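Local structure of TRAP dicarboxylate transporter, DctP subunit (Sulfurospirillum deleyianum, 4OVS) at residues L176-K181 against E310-Q315; K93-S96 against M101-F104; F219-T224 against S283-A288. The protein binds succinate and, as a family 7 periplasmic solute-binding protein, probably captures dicarboxylates for delivery to a TRAP membrane transporter. All coordinates share one frame; numbering follows the deposited sequence.

How the interactions relate
Interaction 2 is the buried one of the three: all its touching residues lie in the interior, in the loop that carries succinate-binding K93. Interactions 1 and 3 are only partly buried and lie farther from the centre of the chain, their centres about 30 Å apart. Interaction 1 sets isoleucine methyls of a loop on the backbone and side-chain roots of a helix, interaction 2 pairs a tight aliphatic contact with a water bridge, and interaction 3 sets an amide over a tyrosine ring. Helix 174-181, which carries one side of interaction 1, also gives the backbone N of V175 to Q102 in interaction 2, whereas interaction 3 ties helix 253-289 to the loop before strand 225-227.

Interaction 1: L176-K181 against E310-Q315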
loop_
_atom_site.group_PDB
_atom_site.type_symbol
_atom_site.label_atom_id
_atom_site.label_comp_id
_atom_site.label_asym_id
_atom_site.label_seq_id
_atom_site.Cartn_x
_atom_site.Cartn_y
_atom_site.Cartn_z
ATOM N N LEU A 176 10.386 2.683 -7.325
ATOM C CA LEU A 176 10.750 1.327 -6.883
ATOM C C LEU A 176 11.675 0.602 -7.840
ATOM O O LEU A 176 12.511 -0.176 -7.395
ATOM C CB LEU A 176 9.519 0.484 -6.680
ATOM C CG LEU A 176 8.517 1.065 -5.697
ATOM C CD1 LEU A 176 7.325 0.151 -5.642
ATOM C CD2 LEU A 176 9.097 1.292 -4.300
ATOM N N GLU A 177 11.547 0.808 -9.149
ATOM C CA GLU A 177 12.454 0.079 -10.031
ATOM C C GLU A 177 13.842 0.691 -9.950
ATOM O O GLU A 177 14.843 -0.010 -10.020
ATOM C CB GLU A 177 11.936 -0.097 -11.481
ATOM C CG GLU A 177 11.461 1.099 -12.216
ATOM C CD GLU A 177 10.868 0.729 -13.579
ATOM O OE1 GLU A 177 9.641 0.895 -13.778
ATOM O OE2 GLU A 177 11.638 0.265 -14.454
ATOM N N ALA A 178 13.898 1.998 -9.774
ATOM C CA ALA A 178 15.160 2.678 -9.524
ATOM C C ALA A 178 15.789 2.193 -8.205
ATOM O O ALA A 178 16.994 1.991 -8.113
ATOM C CB ALA A 178 14.924 4.178 -9.492
ATOM N N GLN A 179 14.969 2.013 -7.182
ATOM C CA GLN A 179 15.463 1.648 -5.865
ATOM C C GLN A 179 16.214 0.320 -5.887
ATOM O O GLN A 179 17.227 0.175 -5.236
ATOM C CB GLN A 179 14.292 1.604 -4.862
ATOM C CG GLN A 179 14.450 0.683 -3.687
ATOM C CD GLN A 179 13.185 0.613 -2.820
ATOM O OE1 GLN A 179 12.810 1.584 -2.177
ATOM N NE2 GLN A 179 12.535 -0.548 -2.809
ATOM N N PHE A 180 15.714 -0.647 -6.637
ATOM C CA PHE A 180 16.316 -1.971 -6.646
ATOM C C PHE A 180 17.459 -2.043 -7.634
ATOM O O PHE A 180 18.420 -2.812 -7.454
ATOM C CB PHE A 180 15.271 -2.996 -7.003
ATOM C CG PHE A 180 14.461 -3.448 -5.843
ATOM C CD1 PHE A 180 14.978 -4.361 -4.953
ATOM C CD2 PHE A 180 13.179 -2.979 -5.658
ATOM C CE1 PHE A 180 14.246 -4.792 -3.892
ATOM C CE2 PHE A 180 12.425 -3.402 -4.576
ATOM C CZ PHE A 180 12.961 -4.314 -3.695
ATOM N N LYS A 181 17.350 -1.256 -8.687
ATOM C CA LYS A 181 18.445 -1.126 -9.628
ATOM C C LYS A 181 19.645 -0.545 -8.899
ATOM O O LYS A 181 20.779 -0.880 -9.199
ATOM C CB LYS A 181 18.042 -0.248 -10.811
ATOM C CG LYS A 181 17.349 -0.993 -11.959
ATOM C CD LYS A 181 16.509 -0.042 -12.824
ATOM C CE LYS A 181 16.295 -0.535 -14.239
ATOM N NZ LYS A 181 15.696 -1.879 -14.289
ATOM N N GLU A 310 18.956 6.115 -1.042
ATOM C CA GLU A 310 18.621 7.523 -1.212
ATOM C C GLU A 310 19.313 8.132 -2.412
ATOM O O GLU A 310 18.885 9.174 -2.927
ATOM C CB GLU A 310 18.955 8.306 0.044
ATOM C CG GLU A 310 17.977 7.990 1.160
ATOM C CD GLU A 310 18.537 8.286 2.524
ATOM O OE1 GLU A 310 19.650 8.855 2.594
ATOM O OE2 GLU A 310 17.870 7.909 3.524
ATOM N N ALA A 311 20.372 7.483 -2.877
ATOM C CA ALA A 311 21.133 8.012 -4.003
ATOM C C ALA A 311 20.254 8.205 -5.230
ATOM O O ALA A 311 20.629 8.897 -6.159
ATOM C CB ALA A 311 22.329 7.088 -4.336
ATOM N N ILE A 312 19.072 7.597 -5.223
ATOM C CA ILE A 312 18.181 7.668 -6.369
ATOM C C ILE A 312 17.344 8.973 -6.425
ATOM O O ILE A 312 16.716 9.261 -7.452
ATOM C CB ILE A 312 17.227 6.467 -6.388
ATOM C CG1 ILE A 312 16.112 6.636 -5.353
ATOM C CG2 ILE A 312 17.990 5.131 -6.129
ATOM C CD1 ILE A 312 15.052 5.552 -5.431
ATOM N N TYR A 313 17.306 9.739 -5.334
ATOM C CA TYR A 313 16.358 10.866 -5.242
ATOM C C TYR A 313 16.507 11.851 -6.421
ATOM O O TYR A 313 15.509 12.304 -6.993
ATOM C CB TYR A 313 16.513 11.635 -3.918
ATOM C CG TYR A 313 15.864 11.042 -2.667
ATOM C CD1 TYR A 313 15.690 9.677 -2.504
ATOM C CD2 TYR A 313 15.460 11.873 -1.630
ATOM C CE1 TYR A 313 15.109 9.151 -1.330
ATOM C CE2 TYR A 313 14.891 11.365 -0.475
ATOM C CZ TYR A 313 14.723 10.005 -0.322
ATOM O OH TYR A 313 14.135 9.539 0.847
ATOM N N PRO A 314 17.749 12.213 -6.773
ATOM C CA PRO A 314 17.872 13.249 -7.806
ATOM C C PRO A 314 17.300 12.866 -9.167
ATOM O O PRO A 314 16.845 13.726 -9.907
ATOM C CB PRO A 314 19.377 13.473 -7.886
ATOM C CG PRO A 314 19.839 13.226 -6.493
ATOM C CD PRO A 314 18.989 12.079 -5.989
ATOM N N GLN A 315 17.321 11.591 -9.498
ATOM C CA GLN A 315 16.689 11.107 -10.721
ATOM C C GLN A 315 15.231 11.577 -10.811
ATOM O O GLN A 315 14.656 11.609 -11.899
ATOM C CB GLN A 315 16.691 9.570 -10.743
ATOM C CG GLN A 315 18.040 8.915 -10.449
ATOM C CD GLN A 315 17.971 7.413 -10.600
ATOM O OE1 GLN A 315 17.077 6.887 -11.272
ATOM N NE2 GLN A 315 18.890 6.713 -9.961
#
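A178 turns its methyl toward the loop 310-315, and here the small side chain lets the helix come close. Its CB meets the amide oxygen OE1 of Q315 at 3.9 Å, a van der Waals contact between a methyl and the end of a long polar chain. The same CB lies 4.3 Å from CD1 of I312, while CG2 of I312 rests against the backbone oxygen of A178 at 3.8 Å. The two branches of the isoleucine touch neighbouring points of the helix: CG2 at the carbonyl of A178, CD1 at Q179.

At Q179 it is the backbone and the root of the side chain that do the touching: I312 CD1 is 3.9 Å from Q179 CA and 4.1 Å from Q179 CB. I312 can reach this far because CG1 stands between its own backbone N and carbonyl carbon (chi1 76°) and the chain then runs out straight, bringing CD1 forward onto the helix. Beyond CB, Q179 leaves the isoleucine: with CG anti to the backbone N (chi1 153°) its extended chain carries NE2 to a hydrogen bond with OE1 of E208. A glutamine suits this place, its CB meeting the isoleucine while its amide, farther out, finds the carboxylate of E208.

F180 faces the other way, stacked on F168. On the loop side, a type I turn from E310 to Y313 presents I312, with Y313 N bonded to E310 O at 2.9 Å. The loop joins helices 299-310 and 317-330, and it packs on helix 174-181, the connection of a beta-alpha-beta crossover between the parallel strands 167-170 and 186-189, the first of which carries succinate-binding R169.

Interaction 2: K93-S96 against M101-F104; sequences KFTS and MQLF
T95 sets OG1 between its backbone N and carbonyl carbon (chi1 66°), which leaves the methyl CG2 aimed at Q102. M101, a selenomethionine in this model, starts with CG anti to its backbone N (chi1 -168°) and then bends at both following torsions, curling back toward F94. These two choices create two small patches of contact side by side.

In the first, T95 CG2 presses on CG of Q102 at 3.3 Å, a tight fit of methyl on methylene, and the two side chains cross at about a right angle. Threonine suits the spot because it offers a methyl to this aliphatic surface and a hydroxyl to polar partners. OG1 is hydrogen-bonded to the backbone oxygen of S92 and takes a bond from a water at 2.7 Å. That water also reaches OE1 of Q102, though weakly, at 3.3 Å. The stronger partner of OE1 is the backbone N of V175, in the first turn of helix 174-181, and NE2 is bonded to the backbone oxygen of P99, so both ends of the buried amide are held and its rotation is fixed.

In the second patch, CB of F94 lies 4.1 Å from CG and 4.2 Å from CE of M101, and CE approaches the phenyl ring obliquely.

Next to F94, K93 turns away from the contact, its NZ in a salt bridge with D72 and hydrogen-bonded to succinate. Both segments belong to the loop that runs from strand 86-87 to helix 113-120, and it is packed between helices: F94 and M101 rest on V132 of helix 123-134, F104 on V119 and L120 of helix 113-120, and Q102 and L103 on I320 of helix 317-330.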
loop_
_atom_site.group_PDB
_atom_site.type_symbol
_atom_site.label_atom_id
_atom_site.label_comp_id
_atom_site.label_asym_id
_atom_site.label_seq_id
_atom_site.Cartn_x
_atom_site.Cartn_y
_atom_site.Cartn_z
ATOM N N LYS A 93 0.151 2.763 -7.137
ATOM C CA LYS A 93 -0.832 2.435 -8.132
ATOM C C LYS A 93 -1.313 3.701 -8.868
ATOM O O LYS A 93 -1.856 3.607 -9.948
ATOM C CB LYS A 93 -2.009 1.709 -7.484
ATOM C CG LYS A 93 -1.647 0.469 -6.682
ATOM C CD LYS A 93 -1.278 -0.730 -7.535
ATOM C CE LYS A 93 -0.387 -1.724 -6.770
ATOM N NZ LYS A 93 -1.068 -2.477 -5.702
ATOM N N PHE A 94 -1.076 4.873 -8.286
ATOM C CA PHE A 94 -1.450 6.154 -8.892
ATOM C C PHE A 94 -0.351 6.787 -9.743
ATOM O O PHE A 94 -0.564 7.811 -10.405
ATOM C CB PHE A 94 -1.800 7.173 -7.794
ATOM C CG PHE A 94 -3.085 6.868 -7.039
ATOM C CD1 PHE A 94 -4.310 7.335 -7.498
ATOM C CD2 PHE A 94 -3.058 6.130 -5.866
ATOM C CE1 PHE A 94 -5.471 7.081 -6.818
ATOM C CE2 PHE A 94 -4.237 5.863 -5.168
ATOM C CZ PHE A 94 -5.433 6.330 -5.639
ATOM N N THR A 95 0.838 6.211 -9.716
ATOM C CA THR A 95 1.995 6.941 -10.226
ATOM C C THR A 95 2.031 7.136 -11.744
ATOM O O THR A 95 2.769 7.981 -12.219
ATOM C CB THR A 95 3.330 6.353 -9.696
ATOM O OG1 THR A 95 3.552 5.028 -10.212
ATOM C CG2 THR A 95 3.319 6.334 -8.140
ATOM N N SER A 96 1.233 6.392 -12.503
ATOM C CA SER A 96 1.132 6.681 -13.925
ATOM C C SER A 96 0.198 7.875 -14.210
ATOM O O SER A 96 0.453 8.611 -15.133
ATOM C CB SER A 96 0.707 5.457 -14.737
ATOM O OG SER A 96 -0.619 5.048 -14.446
HETATM N N MSE A 101 2.945 11.277 -6.979
HETATM C CA MSE A 101 2.611 10.374 -5.885
HETATM C C MSE A 101 3.812 9.475 -5.578
HETATM O O MSE A 101 3.871 8.843 -4.523
HETATM C CB MSE A 101 1.403 9.527 -6.230
HETATM C CG MSE A 101 0.822 8.780 -5.038
HETATM SE SE MSE A 101 -0.190 9.915 -3.821
HETATM C CE MSE A 101 -1.640 10.297 -5.040
ATOM N N GLN A 102 4.787 9.421 -6.485
ATOM C CA GLN A 102 5.999 8.640 -6.213
ATOM C C GLN A 102 6.780 9.184 -5.030
ATOM O O GLN A 102 7.670 8.512 -4.497
ATOM C CB GLN A 102 6.901 8.573 -7.439
ATOM C CG GLN A 102 6.351 7.712 -8.499
ATOM C CD GLN A 102 7.245 7.680 -9.703
ATOM O OE1 GLN A 102 7.916 6.678 -9.968
ATOM N NE2 GLN A 102 7.264 8.781 -10.454
ATOM N N LEU A 103 6.475 10.407 -4.623
ATOM C CA LEU A 103 7.070 10.967 -3.419
ATOM C C LEU A 103 6.999 9.990 -2.218
ATOM O O LEU A 103 7.973 9.779 -1.538
ATOM C CB LEU A 103 6.363 12.268 -3.066
ATOM C CG LEU A 103 6.652 12.939 -1.732
ATOM C CD1 LEU A 103 8.051 13.525 -1.661
ATOM C CD2 LEU A 103 5.619 14.014 -1.585
ATOM N N PHE A 104 5.846 9.397 -1.994
ATOM C CA PHE A 104 5.611 8.553 -0.831
ATOM C C PHE A 104 6.266 7.136 -0.949
ATOM O O PHE A 104 6.328 6.387 0.021
ATOM C CB PHE A 104 4.108 8.384 -0.638
ATOM C CG PHE A 104 3.352 9.667 -0.406
ATOM C CD1 PHE A 104 3.984 10.804 0.073
ATOM C CD2 PHE A 104 1.981 9.724 -0.638
ATOM C CE1 PHE A 104 3.277 11.974 0.313
ATOM C CE2 PHE A 104 1.261 10.913 -0.404
ATOM C CZ PHE A 104 1.907 12.021 0.077
HETATM O O HOH W 1 5.559 5.466 -12.015
#

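Interaction 3: F219-T224 against S283-A288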
loop_
_atom_site.group_PDB
_atom_site.type_symbol
_atom_site.label_atom_id
_atom_site.label_comp_id
_atom_site.label_asym_id
_atom_site.label_seq_id
_atom_site.Cartn_x
_atom_site.Cartn_y
_atom_site.Cartn_z
ATOM N N PHE A 219 2.925 -15.134 2.047
ATOM C CA PHE A 219 4.226 -14.957 1.394
ATOM C C PHE A 219 5.304 -15.563 2.297
ATOM O O PHE A 219 6.373 -15.996 1.831
ATOM C CB PHE A 219 4.540 -13.499 1.190
ATOM C CG PHE A 219 3.611 -12.770 0.217
ATOM C CD1 PHE A 219 2.822 -13.441 -0.712
ATOM C CD2 PHE A 219 3.558 -11.377 0.239
ATOM C CE1 PHE A 219 2.033 -12.727 -1.609
ATOM C CE2 PHE A 219 2.771 -10.649 -0.653
ATOM C CZ PHE A 219 1.990 -11.324 -1.557
ATOM N N ASN A 220 5.023 -15.567 3.599
ATOM C CA ASN A 220 5.903 -16.225 4.566
ATOM C C ASN A 220 6.131 -17.708 4.268
ATOM O O ASN A 220 7.174 -18.256 4.608
ATOM C CB ASN A 220 5.362 -16.082 5.975
ATOM C CG ASN A 220 3.987 -16.665 6.137
ATOM O OD1 ASN A 220 3.035 -16.272 5.446
ATOM N ND2 ASN A 220 3.861 -17.601 7.059
ATOM N N GLU A 221 5.158 -18.358 3.636
ATOM C CA GLU A 221 5.251 -19.777 3.366
ATOM C C GLU A 221 6.066 -20.050 2.127
ATOM O O GLU A 221 6.481 -21.191 1.880
ATOM C CB GLU A 221 3.844 -20.394 3.273
ATOM C CG GLU A 221 3.120 -20.181 4.561
ATOM C CD GLU A 221 1.794 -20.890 4.640
ATOM O OE1 GLU A 221 1.207 -20.949 5.752
ATOM O OE2 GLU A 221 1.338 -21.355 3.598
ATOM N N VAL A 222 6.309 -19.011 1.337
ATOM C CA VAL A 222 7.081 -19.167 0.108
ATOM C C VAL A 222 8.345 -18.289 0.067
ATOM O O VAL A 222 8.881 -18.034 -0.999
ATOM C CB VAL A 222 6.202 -18.943 -1.157
ATOM C CG1 VAL A 222 5.245 -20.114 -1.336
ATOM C CG2 VAL A 222 5.442 -17.637 -1.051
ATOM N N GLN A 223 8.844 -17.892 1.231
ATOM C CA GLN A 223 10.125 -17.161 1.370
ATOM C C GLN A 223 10.926 -17.745 2.534
ATOM O O GLN A 223 10.341 -18.069 3.567
ATOM C CB GLN A 223 9.851 -15.683 1.679
ATOM C CG GLN A 223 9.163 -14.921 0.606
ATOM C CD GLN A 223 10.108 -14.555 -0.538
ATOM O OE1 GLN A 223 10.444 -13.401 -0.730
ATOM N NE2 GLN A 223 10.477 -15.522 -1.327
ATOM N N THR A 224 12.248 -17.871 2.378
ATOM C CA THR A 224 13.104 -18.526 3.359
ATOM C C THR A 224 13.764 -17.496 4.302
ATOM O O THR A 224 14.224 -17.859 5.401
ATOM C CB THR A 224 14.190 -19.366 2.676
ATOM O OG1 THR A 224 15.018 -18.534 1.859
ATOM C CG2 THR A 224 13.560 -20.395 1.781
ATOM N N SER A 283 6.792 -14.875 13.549
ATOM C CA SER A 283 7.805 -15.462 14.421
ATOM C C SER A 283 7.440 -16.861 14.870
ATOM O O SER A 283 8.291 -17.748 14.878
ATOM C CB SER A 283 8.012 -14.555 15.638
ATOM O OG SER A 283 8.642 -13.349 15.244
ATOM N N GLU A 284 6.174 -17.065 15.215
ATOM C CA GLU A 284 5.726 -18.379 15.608
ATOM C C GLU A 284 5.818 -19.349 14.414
ATOM O O GLU A 284 6.248 -20.506 14.553
ATOM C CB GLU A 284 4.300 -18.320 16.142
ATOM C CG GLU A 284 3.825 -19.664 16.678
ATOM C CD GLU A 284 3.958 -19.813 18.214
ATOM O OE1 GLU A 284 5.086 -19.607 18.736
ATOM O OE2 GLU A 284 2.952 -20.179 18.892
ATOM N N TYR A 285 5.451 -18.866 13.236
ATOM C CA TYR A 285 5.539 -19.668 12.027
ATOM C C TYR A 285 7.000 -20.097 11.757
ATOM O O TYR A 285 7.282 -21.241 11.357
ATOM C CB TYR A 285 4.971 -18.905 10.826
ATOM C CG TYR A 285 5.423 -19.541 9.561
ATOM C CD1 TYR A 285 4.794 -20.671 9.067
ATOM C CD2 TYR A 285 6.532 -19.065 8.895
ATOM C CE1 TYR A 285 5.243 -21.316 7.890
ATOM C CE2 TYR A 285 6.986 -19.679 7.753
ATOM C CZ TYR A 285 6.365 -20.811 7.270
ATOM O OH TYR A 285 6.850 -21.394 6.122
ATOM N N ALA A 286 7.938 -19.183 11.959
ATOM C CA ALA A 286 9.331 -19.511 11.693
ATOM C C ALA A 286 9.848 -20.581 12.699
ATOM O O ALA A 286 10.508 -21.582 12.338
ATOM C CB ALA A 286 10.145 -18.263 11.771
ATOM N N LYS A 287 9.491 -20.413 13.959
ATOM C CA LYS A 287 9.926 -21.348 14.994
ATOM C C LYS A 287 9.327 -22.723 14.774
ATOM O O LYS A 287 10.009 -23.743 14.919
ATOM C CB LYS A 287 9.477 -20.801 16.338
ATOM C CG LYS A 287 10.008 -21.499 17.575
ATOM C CD LYS A 287 9.576 -20.683 18.806
ATOM C CE LYS A 287 9.701 -21.432 20.133
ATOM N NZ LYS A 287 9.195 -20.567 21.252
ATOM N N ALA A 288 8.041 -22.762 14.438
ATOM C CA ALA A 288 7.316 -24.020 14.366
ATOM C C ALA A 288 7.638 -24.764 13.096
ATOM O O ALA A 288 7.769 -25.972 13.114
ATOM C CB ALA A 288 5.844 -23.789 14.458
HETATM O O HOH W 2 8.848 -20.506 4.609
#
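N220 and Y285 meet with amide and ring almost perpendicular, their planes 81° apart. The amide ND2 of the asparagine, whose N-H hydrogens carry partial positive charge, lies 3.5 Å above the plane of the tyrosine ring, over the centre of its electron-rich face. N220 gets there with CG between its backbone N and carbonyl carbon (chi1 59°), while Y285 throws its ring out from the helix with CG anti to its backbone N (chi1 163°). The backbone oxygen of N220 lies near the ring as well, 3.5 Å from CE2.

A water in the ring plane, at the ring's edge, joins the two segments: it is hydrogen-bonded to N220 O at 2.8 Å and to Y285 OH at 2.7 Å. Tyrosine serves both purposes, ring and hydroxyl. It stands near the end of the long helix 253-289, an element characteristic of TRAP solute-binding proteins, and meets a short 3-10 turn at 219-221. Both segments lead on to paired parallel strands, 225-227 and 293-295, where T224 bonds through its backbone to K293.

Were Y285 cut back to an alanine, the N220 amide would probably lose its aromatic face and the water one of its hydrogen-bond partners. Beside the asparagine, CG of E221 comes obliquely to the ring, 4.1 Å from CE1; this methylene gives the ring an aliphatic neighbour, and E221 itself is an exposed residue.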